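Local atomic coordinates of 16S rRNA (adenine(1408)-N(1))-methyltransferase (Catenulispora acidiphila, PDB entry 4X1O), a protein that probably transfers a methyl group from S-adenosyl-L-methionine to N1 of adenine 1408 in 16S ribosomal RNA, a modification linked to aminoglycoside resistance. Residues Ala47-Gly57 / Glu71-Pro79; Val138-Arg149 / Leu191-Trp200. All coordinates share one frame; numbering follows the deposited sequence.

Interaction 1 of 2, residues Ala47-Gly57 / Glu71-Pro79; sequences AERILVDVGTG and EWLVVGVDP
The indole of Trp72 lies alongside Arg49 of the neighbouring strand and meets Leu51 at a slant. Trp72 and Leu51 on one face of the strand pair and Leu73 on the other have the most surface buried between Ala47-Gly57 and Glu71-Pro79. Arg49 runs over one face of the ring: its CB makes a CH-pi contact 4.0 Å from the centroid of the Trp72 five-membered ring, and its CD rides higher toward the rim. With CG anti to the backbone N (chi1 -165°) and the chain extended as far as NE, the aliphatic part of Arg49 keeps beside the indole while its guanidinium, turned 52° from the ring plane, forms a salt bridge with Glu123. Glu48 OE1 sits at the ring edge, 3.7 Å from Trp72 NE1. Leu51 reaches the benzo side of the indole with one branch, CD2 lying 4.1 Å from Trp72 CE3. The two strands are the parallel pair of a beta-alpha-beta unit, connected through helix 60-68, in the seven-stranded sheet of a Rossmann-like class I methyltransferase. Hydrogen bonds alternate between them in the regular parallel pattern, for example Val75 N to Leu51 O at 2.7 Å. The opposite face of the sheet carries Leu73, whose CB lies 3.8 Å from Ala47 CB and also meets Ile50 CG1; helix 37-46 covers this face through Trp40 and Ala43. Farther along, Val52 CG1 packs against Val77 CG2 at 3.7 Å. At the C-terminal ends of the strands the chain turns through Gly55, and Thr56 N donates to Asp78 OD2 at 3.0 Å, on the anti side of the carboxylate. Asp78 OD1 accepts from Ala80 N, so both oxygens of this S-adenosyl-L-methionine-binding residue are held by backbone N-H groups.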
# COMPACT_ATOMS: atom_id res chain seq x y z
N ALA A 47 8.27 -7.83 -15.84
CA ALA A 47 7.67 -6.54 -15.51
C ALA A 47 8.63 -5.37 -15.72
O ALA A 47 9.83 -5.49 -15.47
CB ALA A 47 7.18 -6.53 -14.07
N GLU A 48 8.09 -4.24 -16.14
CA GLU A 48 8.87 -3.00 -16.25
C GLU A 48 9.09 -2.40 -14.86
O GLU A 48 10.11 -1.79 -14.58
CB GLU A 48 8.16 -1.99 -17.14
CG GLU A 48 9.05 -0.89 -17.69
CD GLU A 48 9.01 0.38 -16.88
OE1 GLU A 48 7.95 0.68 -16.29
OE2 GLU A 48 10.04 1.10 -16.83
N ARG A 49 8.11 -2.61 -14.00
CA ARG A 49 8.14 -2.08 -12.64
C ARG A 49 7.32 -3.00 -11.78
O ARG A 49 6.31 -3.53 -12.26
CB ARG A 49 7.57 -0.66 -12.60
CG ARG A 49 7.87 0.13 -11.34
CD ARG A 49 7.42 1.59 -11.52
NE ARG A 49 7.76 2.45 -10.38
CZ ARG A 49 8.99 2.91 -10.14
NH1 ARG A 49 9.99 2.58 -10.95
NH2 ARG A 49 9.22 3.69 -9.08
N ILE A 50 7.74 -3.22 -10.54
CA ILE A 50 6.95 -3.98 -9.59
C ILE A 50 6.49 -3.05 -8.50
O ILE A 50 7.31 -2.43 -7.81
CB ILE A 50 7.74 -5.13 -8.99
CG1 ILE A 50 8.15 -6.09 -10.12
CG2 ILE A 50 6.90 -5.85 -7.91
CD1 ILE A 50 9.28 -6.98 -9.79
N LEU A 51 5.18 -2.92 -8.36
CA LEU A 51 4.58 -2.03 -7.39
C LEU A 51 3.94 -2.85 -6.30
O LEU A 51 3.15 -3.75 -6.59
CB LEU A 51 3.55 -1.13 -8.05
CG LEU A 51 2.68 -0.23 -7.17
CD1 LEU A 51 3.54 0.82 -6.49
CD2 LEU A 51 1.59 0.41 -8.00
N VAL A 52 4.29 -2.56 -5.06
CA VAL A 52 3.63 -3.26 -3.96
C VAL A 52 2.77 -2.25 -3.21
O VAL A 52 3.27 -1.26 -2.70
CB VAL A 52 4.63 -3.95 -3.03
CG1 VAL A 52 3.90 -4.53 -1.80
CG2 VAL A 52 5.36 -5.07 -3.77
N ASP A 53 1.46 -2.51 -3.22
CA ASP A 53 0.48 -1.76 -2.45
C ASP A 53 0.24 -2.47 -1.14
O ASP A 53 -0.34 -3.55 -1.12
CB ASP A 53 -0.85 -1.62 -3.18
CG ASP A 53 -0.73 -0.82 -4.44
OD1 ASP A 53 0.03 0.17 -4.48
OD2 ASP A 53 -1.43 -1.18 -5.40
N VAL A 54 0.66 -1.87 -0.04
CA VAL A 54 0.47 -2.50 1.25
C VAL A 54 -0.79 -1.93 1.87
O VAL A 54 -0.90 -0.72 2.04
CB VAL A 54 1.68 -2.29 2.17
CG1 VAL A 54 1.46 -3.00 3.50
CG2 VAL A 54 2.96 -2.80 1.49
N GLY A 55 -1.74 -2.79 2.22
CA GLY A 55 -3.06 -2.32 2.58
C GLY A 55 -3.78 -1.95 1.30
O GLY A 55 -3.34 -1.09 0.54
N THR A 56 -4.90 -2.62 1.02
CA THR A 56 -5.52 -2.49 -0.29
C THR A 56 -6.98 -2.03 -0.21
O THR A 56 -7.54 -1.59 -1.20
CB THR A 56 -5.48 -3.82 -1.04
OG1 THR A 56 -6.09 -4.83 -0.24
CG2 THR A 56 -4.04 -4.21 -1.33
N GLY A 57 -7.57 -2.11 0.98
CA GLY A 57 -9.01 -1.94 1.08
C GLY A 57 -9.65 -3.06 0.28
O GLY A 57 -9.28 -4.22 0.46
N GLU A 71 2.24 -3.07 -18.01
CA GLU A 71 3.65 -3.45 -17.90
C GLU A 71 4.12 -3.50 -16.44
O GLU A 71 5.23 -3.96 -16.15
CB GLU A 71 4.50 -2.48 -18.72
CG GLU A 71 4.67 -1.11 -18.08
CD GLU A 71 3.52 -0.13 -18.34
OE1 GLU A 71 2.42 -0.55 -18.74
OE2 GLU A 71 3.74 1.08 -18.16
N TRP A 72 3.30 -3.00 -15.52
CA TRP A 72 3.63 -3.08 -14.09
C TRP A 72 3.10 -4.36 -13.48
O TRP A 72 1.98 -4.77 -13.78
CB TRP A 72 3.05 -1.92 -13.27
CG TRP A 72 3.58 -0.56 -13.58
CD1 TRP A 72 4.54 -0.23 -14.48
CD2 TRP A 72 3.16 0.66 -12.96
NE1 TRP A 72 4.75 1.13 -14.47
CE2 TRP A 72 3.91 1.70 -13.55
CE3 TRP A 72 2.22 0.98 -11.98
CZ2 TRP A 72 3.75 3.04 -13.18
CZ3 TRP A 72 2.06 2.31 -11.61
CH2 TRP A 72 2.82 3.32 -12.21
N LEU A 73 3.89 -4.99 -12.62
CA LEU A 73 3.37 -6.06 -11.78
C LEU A 73 2.86 -5.39 -10.50
O LEU A 73 3.64 -4.79 -9.77
CB LEU A 73 4.44 -7.09 -11.49
CG LEU A 73 3.97 -8.35 -10.73
CD1 LEU A 73 2.94 -9.12 -11.55
CD2 LEU A 73 5.17 -9.24 -10.42
N VAL A 74 1.56 -5.44 -10.27
CA VAL A 74 0.95 -4.73 -9.16
C VAL A 74 0.60 -5.75 -8.10
O VAL A 74 -0.22 -6.63 -8.34
CB VAL A 74 -0.31 -3.95 -9.60
CG1 VAL A 74 -0.99 -3.29 -8.39
CG2 VAL A 74 0.05 -2.93 -10.67
N VAL A 75 1.24 -5.65 -6.95
CA VAL A 75 1.07 -6.65 -5.90
C VAL A 75 0.36 -6.03 -4.73
O VAL A 75 0.92 -5.15 -4.09
CB VAL A 75 2.43 -7.21 -5.43
CG1 VAL A 75 2.23 -8.33 -4.44
CG2 VAL A 75 3.22 -7.67 -6.64
N GLY A 76 -0.86 -6.47 -4.44
CA GLY A 76 -1.58 -5.93 -3.30
C GLY A 76 -1.43 -6.87 -2.12
O GLY A 76 -1.65 -8.07 -2.25
N VAL A 77 -1.02 -6.33 -0.98
CA VAL A 77 -0.75 -7.16 0.18
C VAL A 77 -1.64 -6.72 1.33
O VAL A 77 -1.50 -5.62 1.82
CB VAL A 77 0.72 -7.07 0.64
CG1 VAL A 77 1.00 -8.11 1.71
CG2 VAL A 77 1.67 -7.26 -0.54
N ASP A 78 -2.53 -7.60 1.77
CA ASP A 78 -3.44 -7.24 2.86
C ASP A 78 -3.87 -8.49 3.61
O ASP A 78 -4.07 -9.53 3.00
CB ASP A 78 -4.67 -6.51 2.29
CG ASP A 78 -5.43 -5.73 3.35
OD1 ASP A 78 -6.06 -6.37 4.22
OD2 ASP A 78 -5.41 -4.48 3.30
N PRO A 79 -3.98 -8.41 4.94
CA PRO A 79 -4.36 -9.65 5.63
C PRO A 79 -5.85 -9.95 5.55
O PRO A 79 -6.24 -11.09 5.77
CB PRO A 79 -3.92 -9.38 7.06
CG PRO A 79 -3.99 -7.91 7.20
CD PRO A 79 -3.57 -7.35 5.88

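Interaction 2 of 2, residues Val138-Arg149 / Leu191-Trp200; sequences VLGEADVLSGLR and LTDRLAALGW
Leu198 pushes its side chain against helix 142-151, where its CD1 branch meets Ala142 CA and lies 3.7 Å from Leu145 CB, while its CD2 branch lies 3.4 Å from Ser146 OG. Leu145 crosses Leu198 at about a right angle and meets Leu195 in the same way, its CG lying 3.8 Å from Leu195 CD2, so that it packs against Leu195 near the end of helix 191-197 and Leu198 just after it. Beyond them the Trp200 indole presents its edge to the helix backbone. Leu145 O lies in the ring plane and takes a long, weak and bent hydrogen bond of 3.4 Å from Trp200 NE1 (143° at the hydrogen), and that carbonyl also accepts the helical bond from Arg149 N. Arg149 passes over one face of the same indole, with CD above the centre of the six-membered ring at 4.2 Å from its centroid. The bend at chi2 (62°) sets CD over the ring, and from there the chain leads away from it, NE bonding to Val240 O. At the other end, Arg194 NE donates to Leu139 O at 2.9 Å, the carbonyl standing 24° out of the guanidinium plane; NH2 adds a weak bond to the same oxygen. Leu191 CD1 presses on Gly140 CA at 3.4 Å, a tight fit. Both glycines at the bends, Gly140 and Gly199, have positive phi and close Schellman motifs, ending helices 131-139 and 191-197. A water bridges Leu198 O and Ser146 OG. The contact thus brings helix 191-197 and the start of strand 200-212 against helix 142-151 and the turn leading into it, while strand 229-239 backs Leu195 through Leu235 and Trp200 through Ala237 and Ala239, and helix 183-188 adjoins Leu191 through Val186.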
# COMPACT_ATOMS: atom_id res chain seq x y z
N VAL A 138 2.08 5.85 11.77
CA VAL A 138 1.98 7.10 12.50
C VAL A 138 3.01 7.13 13.64
O VAL A 138 3.67 8.14 13.87
CB VAL A 138 0.56 7.30 13.05
CG1 VAL A 138 0.52 8.45 14.05
CG2 VAL A 138 -0.43 7.54 11.88
N LEU A 139 3.14 6.01 14.34
CA LEU A 139 4.10 5.91 15.44
C LEU A 139 5.52 5.60 14.98
O LEU A 139 6.49 5.80 15.73
CB LEU A 139 3.67 4.84 16.43
CG LEU A 139 2.40 5.18 17.20
CD1 LEU A 139 1.99 3.98 18.07
CD2 LEU A 139 2.64 6.42 18.04
N GLY A 140 5.65 5.08 13.76
CA GLY A 140 6.95 4.62 13.28
C GLY A 140 7.36 3.37 14.02
O GLY A 140 8.50 3.24 14.50
N GLU A 141 6.41 2.46 14.14
CA GLU A 141 6.59 1.18 14.81
C GLU A 141 7.56 0.32 14.01
O GLU A 141 7.38 0.14 12.80
CB GLU A 141 5.24 0.49 14.94
CG GLU A 141 5.11 -0.50 16.07
CD GLU A 141 3.68 -1.00 16.22
OE1 GLU A 141 2.86 -0.28 16.83
OE2 GLU A 141 3.38 -2.10 15.72
N ALA A 142 8.58 -0.21 14.67
CA ALA A 142 9.64 -0.94 14.00
C ALA A 142 9.14 -2.14 13.18
O ALA A 142 9.61 -2.33 12.06
CB ALA A 142 10.68 -1.41 15.01
N ASP A 143 8.21 -2.93 13.70
CA ASP A 143 7.81 -4.12 12.93
C ASP A 143 7.10 -3.75 11.61
O ASP A 143 7.32 -4.41 10.58
CB ASP A 143 6.93 -5.05 13.78
CG ASP A 143 5.73 -4.35 14.39
OD1 ASP A 143 5.67 -3.11 14.35
OD2 ASP A 143 4.85 -5.06 14.92
N VAL A 144 6.30 -2.69 11.62
CA VAL A 144 5.63 -2.23 10.40
C VAL A 144 6.61 -1.55 9.42
O VAL A 144 6.61 -1.84 8.22
CB VAL A 144 4.48 -1.27 10.74
CG1 VAL A 144 3.88 -0.66 9.47
CG2 VAL A 144 3.40 -2.00 11.56
N LEU A 145 7.46 -0.67 9.94
CA LEU A 145 8.42 0.02 9.08
C LEU A 145 9.44 -0.95 8.47
O LEU A 145 9.85 -0.78 7.32
CB LEU A 145 9.17 1.10 9.86
CG LEU A 145 8.63 2.53 9.83
CD1 LEU A 145 7.13 2.58 10.02
CD2 LEU A 145 9.36 3.40 10.87
N SER A 146 9.86 -1.92 9.26
CA SER A 146 10.81 -2.92 8.80
C SER A 146 10.17 -3.82 7.75
O SER A 146 10.83 -4.22 6.80
CB SER A 146 11.35 -3.77 9.96
OG SER A 146 12.23 -2.99 10.74
N GLY A 147 8.89 -4.15 7.95
CA GLY A 147 8.17 -4.96 6.99
C GLY A 147 8.06 -4.26 5.65
O GLY A 147 8.27 -4.87 4.59
N LEU A 148 7.74 -2.97 5.69
CA LEU A 148 7.70 -2.16 4.48
C LEU A 148 9.06 -2.14 3.79
O LEU A 148 9.16 -2.31 2.58
CB LEU A 148 7.25 -0.74 4.80
CG LEU A 148 5.80 -0.60 5.26
CD1 LEU A 148 5.56 0.82 5.75
CD2 LEU A 148 4.86 -0.94 4.11
N ARG A 149 10.13 -1.93 4.57
CA ARG A 149 11.46 -1.87 3.98
C ARG A 149 11.88 -3.21 3.40
O ARG A 149 12.55 -3.27 2.38
CB ARG A 149 12.50 -1.40 5.01
CG ARG A 149 13.95 -1.34 4.46
CD ARG A 149 14.09 -0.35 3.30
NE ARG A 149 15.45 -0.37 2.76
CZ ARG A 149 15.88 -1.25 1.87
NH1 ARG A 149 15.07 -2.22 1.43
NH2 ARG A 149 17.14 -1.19 1.43
N LEU A 191 9.54 10.66 14.08
CA LEU A 191 9.17 9.70 13.03
C LEU A 191 10.18 9.70 11.86
O LEU A 191 10.54 8.65 11.33
CB LEU A 191 7.75 9.97 12.55
CG LEU A 191 7.24 9.13 11.38
CD1 LEU A 191 7.32 7.64 11.69
CD2 LEU A 191 5.83 9.54 11.04
N THR A 192 10.64 10.88 11.46
CA THR A 192 11.61 10.97 10.37
C THR A 192 12.88 10.20 10.71
O THR A 192 13.44 9.49 9.87
CB THR A 192 11.95 12.43 10.07
OG1 THR A 192 10.79 13.06 9.50
CG2 THR A 192 13.09 12.53 9.08
N ASP A 193 13.32 10.30 11.96
CA ASP A 193 14.53 9.60 12.36
C ASP A 193 14.30 8.11 12.51
O ASP A 193 15.19 7.33 12.18
CB ASP A 193 15.10 10.22 13.64
CG ASP A 193 15.41 11.70 13.47
OD1 ASP A 193 16.14 12.04 12.52
OD2 ASP A 193 14.94 12.52 14.29
N ARG A 194 13.11 7.70 12.98
CA ARG A 194 12.81 6.26 13.05
C ARG A 194 12.76 5.65 11.66
O ARG A 194 13.23 4.53 11.46
CB ARG A 194 11.49 6.00 13.80
CG ARG A 194 11.67 6.18 15.31
CD ARG A 194 10.50 5.66 16.13
NE ARG A 194 9.30 6.48 16.00
CZ ARG A 194 9.14 7.65 16.59
NH1 ARG A 194 10.11 8.15 17.34
NH2 ARG A 194 8.00 8.33 16.43
N LEU A 195 12.20 6.39 10.71
CA LEU A 195 12.17 5.94 9.33
C LEU A 195 13.59 5.77 8.82
O LEU A 195 13.94 4.72 8.29
CB LEU A 195 11.38 6.91 8.45
CG LEU A 195 9.86 6.72 8.53
CD1 LEU A 195 9.15 8.00 8.08
CD2 LEU A 195 9.43 5.55 7.67
N ALA A 196 14.44 6.78 9.03
CA ALA A 196 15.80 6.68 8.53
C ALA A 196 16.53 5.48 9.15
O ALA A 196 17.25 4.76 8.45
CB ALA A 196 16.57 7.96 8.80
N ALA A 197 16.31 5.26 10.44
CA ALA A 197 16.99 4.17 11.13
C ALA A 197 16.63 2.81 10.53
O ALA A 197 17.44 1.88 10.49
CB ALA A 197 16.66 4.18 12.61
N LEU A 198 15.40 2.70 10.05
CA LEU A 198 14.95 1.42 9.53
C LEU A 198 15.07 1.33 8.02
O LEU A 198 14.57 0.40 7.41
CB LEU A 198 13.52 1.16 9.99
CG LEU A 198 13.52 0.82 11.49
CD1 LEU A 198 12.11 0.75 12.05
CD2 LEU A 198 14.26 -0.49 11.74
N GLY A 199 15.75 2.30 7.41
CA GLY A 199 16.05 2.20 6.00
C GLY A 199 15.14 2.98 5.05
O GLY A 199 15.10 2.68 3.87
N TRP A 200 14.44 3.97 5.58
CA TRP A 200 13.64 4.87 4.76
C TRP A 200 14.08 6.31 4.92
O TRP A 200 13.80 6.94 5.95
CB TRP A 200 12.16 4.77 5.10
CG TRP A 200 11.50 3.46 4.70
CD1 TRP A 200 10.97 2.52 5.54
CD2 TRP A 200 11.29 2.99 3.37
NE1 TRP A 200 10.44 1.49 4.81
CE2 TRP A 200 10.62 1.75 3.47
CE3 TRP A 200 11.60 3.49 2.10
CZ2 TRP A 200 10.25 1.01 2.36
CZ3 TRP A 200 11.23 2.75 0.98
CH2 TRP A 200 10.56 1.51 1.12
O HOH W 1 14.39 -2.17 8.42

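Interaction 1 joins the second and third strands of the sheet, counted from the edge strand 103-107, and interaction 2 lies among helices and a strand end beside the sheet, their centres about 20 Å apart. They nevertheless touch, Val54 CG2 of 47-57 packing on Leu148 CD2 of 138-149 at 3.7 Å. Ile110, which binds S-adenosyl-L-methionine in this protein, borders the junction, with its side chain about 4 Å from those of both Val54 and Leu148. The cofactor site is closer to interaction 1, which contributes Asp78 itself; interaction 2 adjoins it through Leu148, whose side chain is about 5 Å from that of Leu133, another cofactor-binding residue. No cofactor is bound to this chain.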